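Local coordinates for BH1478 protein (Bacillus halodurans, PDB 2QUP) that is of unknown function but belongs to the DUF327 family and folds into four long helices packed side by side, at residues L46-I50 and L72-F76; I104-V108 and L139-I143; L66-K70 and L112-T116; R35-Y40 and E82-L87. One frame throughout, in Å; residues are numbered along the deposited sequence. Where two conformers were deposited one is given.

Contact 1 of 4, residues L46-I50 and L72-F76; sequences LMSKI and LVKEF
Phe76 points from helix 63-88 toward helix 27-60 and meets three residues of the segment 46-50. Its first torsion sets CG anti to the backbone N (chi1 -169°), which carries the ring across the gap between the helices. Starting at the root, Phe76 CB touches Ile50 CD1 at 3.7 Å. Further along, CG and CD1 stay against that same methyl, which approaches obliquely, with Phe76 CD1 3.6 Å from Ile50 CD1. At the ring edge, near its plane, Leu46 CG lies 4.1 Å from Phe76 CD1. The outer atoms CE1 and CZ of Phe76 are met by Met47: its CE sits over one face, offset toward the rim and 3.5 Å from Phe76 CE1, a CH-pi contact, while SD stands farther off in an oblique Met-aromatic contact. The flexible thioether, bent at chi2 and chi3, can fold its methyl over the flat ring in this way. Such apolar interlocking is what joins antiparallel helices in an up-and-down four-helix bundle, and here the two local axes run 155° apart, 9.9 Å at closest approach. With an alanine in place of Phe76, Met47 CE is likely to lose the ring face it covers, and a gap would probably open beside Ile50 CD1. One turn away, Ile50 CG1 rests on Leu72 CB at 3.7 Å, while its CG2 branch reaches Val73 CG2. Toward the surface, Leu46 CD1 packs against Leu72 CD2 and against the carboxylate of Glu75, whose OE2 is 3.6 Å from Leu46 CD1. On the inner side Leu140 of helix 126-144 touches both Met47 and Phe76.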
loop_
_atom_site.group_PDB
_atom_site.type_symbol
_atom_site.label_atom_id
_atom_site.label_comp_id
_atom_site.label_asym_id
_atom_site.label_seq_id
_atom_site.Cartn_x
_atom_site.Cartn_y
_atom_site.Cartn_z
ATOM N N LEU A 46 -3.095 -5.187 7.352
ATOM C CA LEU A 46 -3.717 -4.665 6.143
ATOM C C LEU A 46 -3.102 -5.229 4.860
ATOM O O LEU A 46 -3.806 -5.527 3.914
ATOM C CB LEU A 46 -3.584 -3.149 6.142
ATOM C CG LEU A 46 -4.522 -2.282 5.324
ATOM C CD1 LEU A 46 -5.967 -2.840 5.315
ATOM C CD2 LEU A 46 -4.492 -0.904 5.914
ATOM N N MET A 47 -1.786 -5.365 4.827
ATOM C CA MET A 47 -1.099 -5.927 3.658
ATOM C C MET A 47 -1.461 -7.411 3.416
ATOM O O MET A 47 -1.458 -7.887 2.272
ATOM C CB MET A 47 0.402 -5.742 3.843
ATOM C CG MET A 47 1.289 -6.084 2.649
ATOM S SD MET A 47 0.709 -5.508 1.044
ATOM C CE MET A 47 1.127 -3.780 1.120
ATOM N N SER A 48 -1.762 -8.127 4.498
ATOM C CA SER A 48 -2.218 -9.510 4.415
ATOM C C SER A 48 -3.556 -9.592 3.681
ATOM O O SER A 48 -3.711 -10.394 2.752
ATOM C CB SER A 48 -2.330 -10.130 5.818
ATOM O OG SER A 48 -1.062 -10.546 6.300
ATOM N N LYS A 49 -4.512 -8.758 4.102
ATOM C CA LYS A 49 -5.775 -8.539 3.386
ATOM C C LYS A 49 -5.550 -8.123 1.932
ATOM O O LYS A 49 -6.102 -8.712 1.013
ATOM C CB LYS A 49 -6.568 -7.456 4.083
ATOM C CG LYS A 49 -7.111 -7.898 5.423
ATOM C CD LYS A 49 -7.833 -6.735 6.088
ATOM C CE LYS A 49 -8.602 -7.209 7.292
ATOM N NZ LYS A 49 -7.746 -7.132 8.493
ATOM N N ILE A 50 -4.707 -7.129 1.730
ATOM C CA ILE A 50 -4.376 -6.664 0.384
ATOM C C ILE A 50 -3.831 -7.785 -0.502
ATOM O O ILE A 50 -4.226 -7.893 -1.663
ATOM C CB ILE A 50 -3.427 -5.441 0.431
ATOM C CG1 ILE A 50 -4.140 -4.227 1.034
ATOM C CG2 ILE A 50 -2.990 -5.020 -0.942
ATOM C CD1 ILE A 50 -3.195 -3.072 1.284
ATOM N N LEU A 72 -8.958 -1.198 0.010
ATOM C CA LEU A 72 -7.912 -1.606 0.916
ATOM C C LEU A 72 -6.619 -0.843 0.630
ATOM O O LEU A 72 -5.945 -0.389 1.556
ATOM C CB LEU A 72 -7.698 -3.123 0.816
ATOM C CG LEU A 72 -8.764 -4.056 1.378
ATOM C CD1 LEU A 72 -8.349 -5.476 1.100
ATOM C CD2 LEU A 72 -8.929 -3.857 2.890
ATOM N N VAL A 73 -6.267 -0.714 -0.656
ATOM C CA VAL A 73 -5.017 -0.111 -1.037
ATOM C C VAL A 73 -5.013 1.358 -0.637
ATOM O O VAL A 73 -4.044 1.844 -0.040
ATOM C CB VAL A 73 -4.756 -0.243 -2.558
ATOM C CG1 VAL A 73 -3.636 0.693 -2.948
ATOM C CG2 VAL A 73 -4.342 -1.653 -2.880
ATOM N N LYS A 74 -6.119 2.034 -0.930
ATOM C CA LYS A 74 -6.349 3.434 -0.538
ATOM C C LYS A 74 -6.251 3.632 0.976
ATOM O O LYS A 74 -5.755 4.658 1.456
ATOM C CB LYS A 74 -7.719 3.911 -1.054
ATOM C CG LYS A 74 -8.005 5.416 -0.967
ATOM C CD LYS A 74 -9.240 5.787 -1.797
ATOM C CE LYS A 74 -9.790 7.167 -1.423
ATOM N NZ LYS A 74 -11.258 7.313 -1.701
ATOM N N GLU A 75 -6.727 2.658 1.744
ATOM C CA GLU A 75 -6.587 2.733 3.212
ATOM C C GLU A 75 -5.136 2.574 3.704
ATOM O O GLU A 75 -4.723 3.206 4.683
ATOM C CB GLU A 75 -7.435 1.673 3.886
ATOM C CG GLU A 75 -7.436 1.795 5.405
ATOM C CD GLU A 75 -8.130 0.653 6.073
ATOM O OE1 GLU A 75 -8.312 0.703 7.315
ATOM O OE2 GLU A 75 -8.496 -0.292 5.343
ATOM N N PHE A 76 -4.394 1.698 3.035
ATOM C CA PHE A 76 -2.987 1.462 3.305
ATOM C C PHE A 76 -2.165 2.719 3.049
ATOM O O PHE A 76 -1.411 3.127 3.921
ATOM C CB PHE A 76 -2.454 0.323 2.415
ATOM C CG PHE A 76 -1.078 -0.164 2.798
ATOM C CD1 PHE A 76 -0.925 -1.334 3.546
ATOM C CD2 PHE A 76 0.072 0.547 2.405
ATOM C CE1 PHE A 76 0.365 -1.802 3.907
ATOM C CE2 PHE A 76 1.362 0.100 2.769
ATOM C CZ PHE A 76 1.520 -1.085 3.501
#

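Contact 2 of 4, residues I104-V108 and L139-I143; sequences IVKEV and LLINI
In the antiparallel hairpin formed by the last two long helices, Ile104 of helix 98-120 lodges against Leu139, Asn142 and Ile143 of helix 126-144. Its two branches divide the work. CG2 faces the backbone of the partner helix, 3.2 Å from Leu139 O, and also meets Ile143 CG1 at 3.6 Å. With CG1 set beside its own backbone N (chi1 -70°), the longer branch carries CD1 to the next turn, where Ile104 CD1 lies 3.4 Å from Asn142 O. A beta-branched residue suits this place, since its two branches can meet two successive turns of the partner helix. The segments approach to 9.3 Å between axes and run 154° apart, as neighbours do in an up-and-down four-helix bundle. A glycine in place of Ile104 would probably open a gap over the Leu139 carbonyl and leave Ile143 CG1 without its closest apolar neighbour in this contact. One turn on, Val108 CG2 slides alongside Leu139 CB at 3.7 Å, while Leu139 CD1 reaches back over the other helix to 3.9 Å from Glu107 O. Of the Glu107 side chain, CB is what lies near Leu139 CD1; OE1 turns to a salt bridge with Arg110. Deeper in, Ile143 also rests on Ala80 and Val81 of helix 63-88, and Val105 on Val81, which brings a third helix against the seam.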
loop_
_atom_site.group_PDB
_atom_site.type_symbol
_atom_site.label_atom_id
_atom_site.label_comp_id
_atom_site.label_asym_id
_atom_site.label_seq_id
_atom_site.Cartn_x
_atom_site.Cartn_y
_atom_site.Cartn_z
ATOM N N ILE A 104 6.300 8.042 -4.637
ATOM C CA ILE A 104 5.832 6.663 -4.592
ATOM C C ILE A 104 4.302 6.637 -4.615
ATOM O O ILE A 104 3.703 5.919 -5.419
ATOM C CB ILE A 104 6.402 5.914 -3.352
ATOM C CG1 ILE A 104 7.902 5.683 -3.504
ATOM C CG2 ILE A 104 5.729 4.568 -3.144
ATOM C CD1 ILE A 104 8.574 5.487 -2.165
ATOM N N VAL A 105 3.681 7.453 -3.762
ATOM C CA VAL A 105 2.230 7.641 -3.767
ATOM C C VAL A 105 1.638 8.022 -5.111
ATOM O O VAL A 105 0.582 7.505 -5.504
ATOM C CB VAL A 105 1.776 8.655 -2.721
ATOM C CG1 VAL A 105 0.259 8.838 -2.782
ATOM C CG2 VAL A 105 2.196 8.186 -1.368
ATOM N N LYS A 106 2.320 8.911 -5.815
ATOM C CA LYS A 106 1.943 9.267 -7.172
ATOM C C LYS A 106 2.064 8.118 -8.171
ATOM O O LYS A 106 1.222 7.975 -9.062
ATOM C CB LYS A 106 2.652 10.550 -7.632
ATOM C CG LYS A 106 2.216 11.811 -6.793
ATOM C CD LYS A 106 2.663 13.173 -7.374
ATOM C CE LYS A 106 4.183 13.260 -7.562
ATOM N NZ LYS A 106 4.876 14.029 -6.487
ATOM N N GLU A 107 3.073 7.274 -8.010
ATOM C CA GLU A 107 3.220 6.109 -8.890
ATOM C C GLU A 107 2.204 5.014 -8.600
ATOM O O GLU A 107 1.840 4.262 -9.501
ATOM C CB GLU A 107 4.615 5.517 -8.782
ATOM C CG GLU A 107 5.564 5.891 -9.906
ATOM C CD GLU A 107 5.067 5.471 -11.281
ATOM O OE1 GLU A 107 5.189 6.286 -12.226
ATOM O OE2 GLU A 107 4.565 4.332 -11.417
ATOM N N VAL A 108 1.775 4.912 -7.337
ATOM C CA VAL A 108 0.735 3.986 -6.926
ATOM C C VAL A 108 -0.571 4.366 -7.621
ATOM O O VAL A 108 -1.213 3.510 -8.234
ATOM C CB VAL A 108 0.511 3.984 -5.352
ATOM C CG1 VAL A 108 -0.756 3.231 -4.997
ATOM C CG2 VAL A 108 1.669 3.314 -4.629
ATOM N N LEU A 139 5.541 -0.988 -4.688
ATOM C CA LEU A 139 5.471 0.424 -4.365
ATOM C C LEU A 139 4.938 0.655 -2.931
ATOM O O LEU A 139 5.483 1.475 -2.180
ATOM C CB LEU A 139 4.630 1.155 -5.407
ATOM C CG LEU A 139 5.188 1.091 -6.842
ATOM C CD1 LEU A 139 4.159 1.537 -7.866
ATOM C CD2 LEU A 139 6.432 1.924 -6.953
ATOM N N LEU A 140 3.907 -0.077 -2.549
ATOM C CA LEU A 140 3.216 0.185 -1.261
ATOM C C LEU A 140 4.085 0.049 -0.025
ATOM O O LEU A 140 3.988 0.837 0.946
ATOM C CB LEU A 140 2.024 -0.754 -1.106
ATOM C CG LEU A 140 0.699 -0.430 -1.808
ATOM C CD1 LEU A 140 -0.302 -1.517 -1.488
ATOM C CD2 LEU A 140 0.132 0.938 -1.446
ATOM N N ILE A 141 4.901 -0.995 -0.020
ATOM C CA ILE A 141 5.747 -1.264 1.140
ATOM C C ILE A 141 6.883 -0.235 1.262
ATOM O O ILE A 141 7.430 -0.030 2.338
ATOM C CB ILE A 141 6.280 -2.728 1.152
ATOM C CG1 ILE A 141 7.066 -3.035 -0.122
ATOM C CG2 ILE A 141 5.145 -3.739 1.318
ATOM C CD1 ILE A 141 7.702 -4.409 -0.138
ATOM N N ASN A 142 7.234 0.407 0.149
ATOM C CA ASN A 142 8.239 1.465 0.154
ATOM C C ASN A 142 7.746 2.832 0.632
ATOM O O ASN A 142 8.545 3.760 0.734
ATOM C CB ASN A 142 8.811 1.653 -1.231
ATOM C CG ASN A 142 9.564 0.448 -1.726
ATOM O OD1 ASN A 142 10.105 -0.330 -0.951
ATOM N ND2 ASN A 142 9.615 0.300 -3.037
ATOM N N ILE A 143 6.443 2.971 0.880
ATOM C CA ILE A 143 5.871 4.271 1.256
ATOM C C ILE A 143 6.448 4.691 2.580
ATOM O O ILE A 143 6.989 5.793 2.703
ATOM C CB ILE A 143 4.297 4.302 1.305
ATOM C CG1 ILE A 143 3.713 4.320 -0.112
ATOM C CG2 ILE A 143 3.832 5.617 1.918
ATOM C CD1 ILE A 143 2.242 3.905 -0.218
#

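Contact 3 of 4, residues L66-K70 and L112-T116; sequences LRKYK and LLDLT
Thr116 OG1 is held from two directions: it accepts a hydrogen bond from Lys70 NZ at 2.8 Å across the helix gap, and donates one to Leu112 O, one turn back in its own helix, at 2.9 Å. The threonine can do both because OG1 stands beside its backbone N (chi1 -49°), close to the preceding turn. Leu112 O thus receives Thr116 OG1 and Thr116 N from opposite faces of its plane. Lys70 is long enough to span the gap, kinking at chi3 (55°), and its NZ also binds a glycerol, probably from the crystallisation liquor. Beneath this polar bridge the contact is apolar. Leu66 CD2 packs on Thr116 CG2 at 3.8 Å, so the threonine's methyl meets the leucine while its hydroxyl takes the lysine. Helices 63-88 and 98-120 lie nearly antiparallel here, 172° apart, as two adjacent members of the four-helix bundle, though their local axes stay 11.7 Å apart and larger side chains fill the width. Leu115 CD2 lies obliquely against the Tyr69 ring, 3.6 Å from CE2 of that residue, and Leu66 CD1 meets the same methyl at 4.0 Å. Tyr69 also touches Leu57 of helix 27-60 and Ile136 of helix 126-144.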
loop_
_atom_site.group_PDB
_atom_site.type_symbol
_atom_site.label_atom_id
_atom_site.label_comp_id
_atom_site.label_asym_id
_atom_site.label_seq_id
_atom_site.Cartn_x
_atom_site.Cartn_y
_atom_site.Cartn_z
ATOM N N LEU A 66 -12.248 -5.558 -7.766
ATOM C CA LEU A 66 -11.527 -4.291 -7.921
ATOM C C LEU A 66 -11.919 -3.250 -6.859
ATOM O O LEU A 66 -11.064 -2.674 -6.187
ATOM C CB LEU A 66 -11.700 -3.738 -9.343
ATOM C CG LEU A 66 -10.817 -2.548 -9.737
ATOM C CD1 LEU A 66 -9.321 -2.881 -9.864
ATOM C CD2 LEU A 66 -11.318 -1.919 -10.997
ATOM N N ARG A 67 -13.206 -3.038 -6.693
ATOM C CA ARG A 67 -13.695 -2.124 -5.673
ATOM C C ARG A 67 -13.083 -2.459 -4.306
ATOM O O ARG A 67 -12.521 -1.575 -3.648
ATOM C CB ARG A 67 -15.226 -2.169 -5.599
ATOM C CG ARG A 67 -15.965 -1.166 -6.497
ATOM C CD ARG A 67 -17.444 -1.558 -6.776
ATOM N NE ARG A 67 -18.101 -2.228 -5.650
ATOM C CZ ARG A 67 -18.953 -3.249 -5.760
ATOM N NH1 ARG A 67 -19.291 -3.738 -6.946
ATOM N NH2 ARG A 67 -19.486 -3.779 -4.671
ATOM N N LYS A 68 -13.167 -3.725 -3.894
ATOM C CA LYS A 68 -12.665 -4.140 -2.582
ATOM C C LYS A 68 -11.139 -3.979 -2.476
ATOM O O LYS A 68 -10.633 -3.547 -1.452
ATOM C CB LYS A 68 -13.117 -5.566 -2.228
ATOM C CG LYS A 68 -12.530 -6.085 -0.918
ATOM C CD LYS A 68 -13.412 -7.078 -0.179
ATOM C CE LYS A 68 -12.760 -7.483 1.136
ATOM N NZ LYS A 68 -12.358 -6.282 1.916
ATOM N N TYR A 69 -10.431 -4.297 -3.552
ATOM C CA TYR A 69 -8.969 -4.134 -3.654
ATOM C C TYR A 69 -8.515 -2.686 -3.448
ATOM O O TYR A 69 -7.683 -2.393 -2.579
ATOM C CB TYR A 69 -8.498 -4.602 -5.046
ATOM C CG TYR A 69 -6.997 -4.506 -5.214
ATOM C CD1 TYR A 69 -6.148 -5.371 -4.528
ATOM C CD2 TYR A 69 -6.423 -3.534 -6.035
ATOM C CE1 TYR A 69 -4.766 -5.284 -4.666
ATOM C CE2 TYR A 69 -5.040 -3.430 -6.168
ATOM C CZ TYR A 69 -4.224 -4.316 -5.489
ATOM O OH TYR A 69 -2.864 -4.225 -5.624
ATOM N N LYS A 70 -9.092 -1.785 -4.240
ATOM C CA LYS A 70 -8.721 -0.382 -4.208
ATOM C C LYS A 70 -9.155 0.280 -2.906
ATOM O O LYS A 70 -8.504 1.205 -2.474
ATOM C CB LYS A 70 -9.274 0.354 -5.425
ATOM C CG LYS A 70 -8.611 -0.101 -6.737
ATOM C CD LYS A 70 -9.331 0.400 -7.967
ATOM C CE LYS A 70 -9.509 1.903 -8.005
ATOM N NZ LYS A 70 -10.000 2.272 -9.362
ATOM N N LEU A 112 -2.796 2.122 -10.131
ATOM C CA LEU A 112 -4.177 1.803 -9.828
ATOM C C LEU A 112 -5.119 2.109 -10.988
ATOM O O LEU A 112 -6.005 1.304 -11.298
ATOM C CB LEU A 112 -4.631 2.538 -8.560
ATOM C CG LEU A 112 -4.132 1.891 -7.277
ATOM C CD1 LEU A 112 -4.593 2.711 -6.005
ATOM C CD2 LEU A 112 -4.622 0.412 -7.192
ATOM N N LEU A 113 -4.906 3.254 -11.640
ATOM C CA LEU A 113 -5.719 3.666 -12.787
ATOM C C LEU A 113 -5.474 2.722 -13.958
ATOM O O LEU A 113 -6.401 2.381 -14.675
ATOM C CB LEU A 113 -5.387 5.104 -13.194
ATOM C CG LEU A 113 -5.786 6.241 -12.246
ATOM C CD1 LEU A 113 -5.124 7.566 -12.673
ATOM C CD2 LEU A 113 -7.292 6.390 -12.184
ATOM N N ASP A 114 -4.232 2.281 -14.121
ATOM C CA ASP A 114 -3.864 1.353 -15.203
ATOM C C ASP A 114 -4.421 -0.050 -15.002
ATOM O O ASP A 114 -4.647 -0.809 -15.964
ATOM C CB ASP A 114 -2.346 1.260 -15.316
ATOM C CG ASP A 114 -1.740 2.460 -15.999
ATOM O OD1 ASP A 114 -0.499 2.515 -16.057
ATOM O OD2 ASP A 114 -2.495 3.342 -16.477
ATOM N N LEU A 115 -4.614 -0.382 -13.739
ATOM C CA LEU A 115 -5.200 -1.637 -13.331
ATOM C C LEU A 115 -6.697 -1.660 -13.605
ATOM O O LEU A 115 -7.193 -2.618 -14.183
ATOM C CB LEU A 115 -4.944 -1.872 -11.829
ATOM C CG LEU A 115 -5.548 -3.120 -11.191
ATOM C CD1 LEU A 115 -4.912 -4.388 -11.753
ATOM C CD2 LEU A 115 -5.371 -3.070 -9.692
ATOM N N THR A 116 -7.405 -0.614 -13.164
ATOM C CA THR A 116 -8.788 -0.378 -13.536
ATOM C C THR A 116 -9.063 -0.577 -15.014
ATOM O O THR A 116 -9.986 -1.288 -15.387
ATOM C CB THR A 116 -9.263 0.984 -13.074
ATOM O OG1 THR A 116 -8.921 1.136 -11.695
ATOM C CG2 THR A 116 -10.774 1.077 -13.188
#

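Contact 4 of 4, residues R35-Y40 and E82-L87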
loop_
_atom_site.group_PDB
_atom_site.type_symbol
_atom_site.label_atom_id
_atom_site.label_comp_id
_atom_site.label_asym_id
_atom_site.label_seq_id
_atom_site.Cartn_x
_atom_site.Cartn_y
_atom_site.Cartn_z
ATOM N N ARG A 35 4.267 3.534 19.375
ATOM C CA ARG A 35 3.284 4.044 18.433
ATOM C C ARG A 35 3.637 3.654 16.998
ATOM O O ARG A 35 2.770 3.187 16.250
ATOM C CB ARG A 35 3.160 5.557 18.556
ATOM C CG ARG A 35 2.052 6.134 17.713
ATOM C CD ARG A 35 2.249 7.598 17.449
ATOM N NE ARG A 35 1.109 8.146 16.724
ATOM C CZ ARG A 35 0.976 9.425 16.388
ATOM N NH1 ARG A 35 1.914 10.312 16.703
ATOM N NH2 ARG A 35 -0.104 9.817 15.732
ATOM N N ASP A 36 4.913 3.821 16.642
ATOM C CA ASP A 36 5.422 3.468 15.316
ATOM C C ASP A 36 5.320 1.973 15.083
ATOM O O ASP A 36 4.981 1.534 13.987
ATOM C CB ASP A 36 6.878 3.917 15.151
ATOM C CG ASP A 36 7.047 5.434 15.220
ATOM O OD1 ASP A 36 8.198 5.895 15.343
ATOM O OD2 ASP A 36 6.040 6.173 15.157
ATOM N N GLU A 37 5.610 1.207 16.129
ATOM C CA GLU A 37 5.582 -0.250 16.082
ATOM C C GLU A 37 4.182 -0.795 15.814
ATOM O O GLU A 37 4.003 -1.668 14.963
ATOM C CB GLU A 37 6.094 -0.815 17.398
ATOM C CG GLU A 37 7.237 -1.789 17.258
ATOM C CD GLU A 37 8.125 -1.796 18.489
ATOM O OE1 GLU A 37 7.622 -2.122 19.591
ATOM O OE2 GLU A 37 9.324 -1.467 18.354
ATOM N N LYS A 38 3.207 -0.269 16.549
ATOM C CA LYS A 38 1.811 -0.664 16.412
ATOM C C LYS A 38 1.256 -0.264 15.069
ATOM O O LYS A 38 0.511 -1.014 14.472
ATOM C CB LYS A 38 0.950 -0.048 17.522
ATOM C CG LYS A 38 1.119 -0.720 18.873
ATOM C CD LYS A 38 0.122 -0.182 19.892
ATOM C CE LYS A 38 0.671 -0.280 21.322
ATOM N NZ LYS A 38 -0.406 -0.325 22.358
ATOM N N ALA A 39 1.615 0.926 14.599
ATOM C CA ALA A 39 1.218 1.383 13.272
ATOM C C ALA A 39 1.780 0.475 12.177
ATOM O O ALA A 39 1.082 0.147 11.216
ATOM C CB ALA A 39 1.655 2.813 13.063
ATOM N N TYR A 40 3.033 0.056 12.344
ATOM C CA TYR A 40 3.670 -0.919 11.455
ATOM C C TYR A 40 2.930 -2.255 11.429
ATOM O O TYR A 40 2.768 -2.864 10.368
ATOM C CB TYR A 40 5.132 -1.155 11.870
ATOM C CG TYR A 40 5.890 -2.122 10.971
ATOM C CD1 TYR A 40 6.336 -1.728 9.716
ATOM C CD2 TYR A 40 6.165 -3.428 11.380
ATOM C CE1 TYR A 40 7.032 -2.603 8.888
ATOM C CE2 TYR A 40 6.867 -4.304 10.550
ATOM C CZ TYR A 40 7.293 -3.879 9.310
ATOM O OH TYR A 40 7.982 -4.733 8.486
ATOM N N GLU A 82 1.268 8.484 6.636
ATOM C CA GLU A 82 1.267 9.019 7.994
ATOM C C GLU A 82 2.420 8.475 8.827
ATOM O O GLU A 82 3.109 9.250 9.489
ATOM C CB GLU A 82 -0.062 8.740 8.683
ATOM C CG GLU A 82 -0.323 9.641 9.872
ATOM C CD GLU A 82 -1.324 9.057 10.837
ATOM O OE1 GLU A 82 -1.619 9.722 11.850
ATOM O OE2 GLU A 82 -1.817 7.934 10.584
ATOM N N LEU A 83 2.644 7.159 8.769
ATOM C CA LEU A 83 3.835 6.549 9.369
ATOM C C LEU A 83 5.163 7.010 8.752
ATOM O O LEU A 83 6.075 7.393 9.482
ATOM C CB LEU A 83 3.740 5.017 9.357
ATOM C CG LEU A 83 4.860 4.245 10.062
ATOM C CD1 LEU A 83 4.931 4.587 11.559
ATOM C CD2 LEU A 83 4.727 2.744 9.843
ATOM N N GLY A 84 5.266 6.962 7.422
ATOM C CA GLY A 84 6.431 7.466 6.692
ATOM C C GLY A 84 6.936 8.849 7.067
ATOM O O GLY A 84 8.135 9.038 7.299
ATOM N N LEU A 85 6.010 9.802 7.135
ATOM C CA LEU A 85 6.319 11.180 7.482
ATOM C C LEU A 85 6.756 11.328 8.931
ATOM O O LEU A 85 7.566 12.202 9.235
ATOM C CB LEU A 85 5.127 12.113 7.198
ATOM C CG LEU A 85 4.639 12.313 5.754
ATOM C CD1 LEU A 85 3.375 13.149 5.759
ATOM C CD2 LEU A 85 5.706 12.950 4.840
ATOM N N ARG A 86 6.232 10.491 9.821
ATOM C CA ARG A 86 6.682 10.524 11.214
ATOM C C ARG A 86 8.075 9.920 11.391
ATOM O O ARG A 86 8.913 10.477 12.105
ATOM C CB ARG A 86 5.687 9.832 12.132
ATOM C CG ARG A 86 5.678 10.381 13.550
ATOM C CD ARG A 86 4.443 9.919 14.325
ATOM N NE ARG A 86 4.318 8.459 14.411
ATOM C CZ ARG A 86 3.350 7.744 13.838
ATOM N NH1 ARG A 86 2.408 8.344 13.122
ATOM N NH2 ARG A 86 3.322 6.425 13.981
ATOM N N LEU A 87 8.322 8.797 10.719
ATOM C CA LEU A 87 9.625 8.135 10.743
ATOM C C LEU A 87 10.752 9.001 10.205
ATOM O O LEU A 87 11.891 8.849 10.644
ATOM C CB LEU A 87 9.600 6.835 9.953
ATOM C CG LEU A 87 8.841 5.633 10.506
ATOM C CD1 LEU A 87 9.119 4.418 9.626
ATOM C CD2 LEU A 87 9.201 5.372 11.965
#
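Arg86 grips Asp36 side-on with two nitrogens, NE and NH2, both aimed at one oxygen: the distances from Arg86 NE and Arg86 NH2 to Asp36 OD2 are each 3.0 Å. The oxygen lies close to the guanidinium plane, and NE meets it nearly along its C-O axis whereas NH2 comes from the anti side. Bent N-H...O angles, both near 145°, are the price of sharing a single acceptor. The other oxygen, OD1, forms a salt bridge with Arg90, so the aspartate is fixed at both oxygens. Packing is just as close over the face of the Arg86 guanidinium, where Arg35, extended from CG to NE, lays its own group flat, planes 8° apart and centres 3.9 Å apart; Asp36 OD2 at the edge of the Arg86 guanidinium probably eases the meeting of two positive charges. Leu83 CD1 makes an apolar contact with Ala39 CB at 4.0 Å, and the Leu87 CD2 methyl lies 3.6 Å from Asp36 OD1. A small alanine suits the spot, because it lets the leucine and the arginine come near the backbone of helix 27-60. Here, toward the far end of the helix 27-60 and 63-88 pair of the four-helix bundle, the segments run 151° apart. The exposed flank is looser at Glu82: its OE1 adds only a distant opposite charge, 4.2 Å from Arg35 NH2 and well out of the guanidinium plane.

From the N terminus, the chain runs along helix 27-60, past 35-40 and then 46-50, turns, and returns along helix 63-88. Contact 1 closes the inner loop of this hairpin at 72-76, and contact 4 closes the outer one at 82-87, so contact 1 nests inside it. Contact 3 starts within that returning helix, at 66-70, and reaches 112-116 on helix 98-120; it therefore crosses both contacts 1 and 4. Contact 2 opens at 104-108, after those two have closed, crosses contact 3, and joins helix 98-120 to helix 126-144. Contacts 1 and 2 touch through Met47, Val73, Phe76, Leu140 and Ile141, bringing the first and second hairpins together.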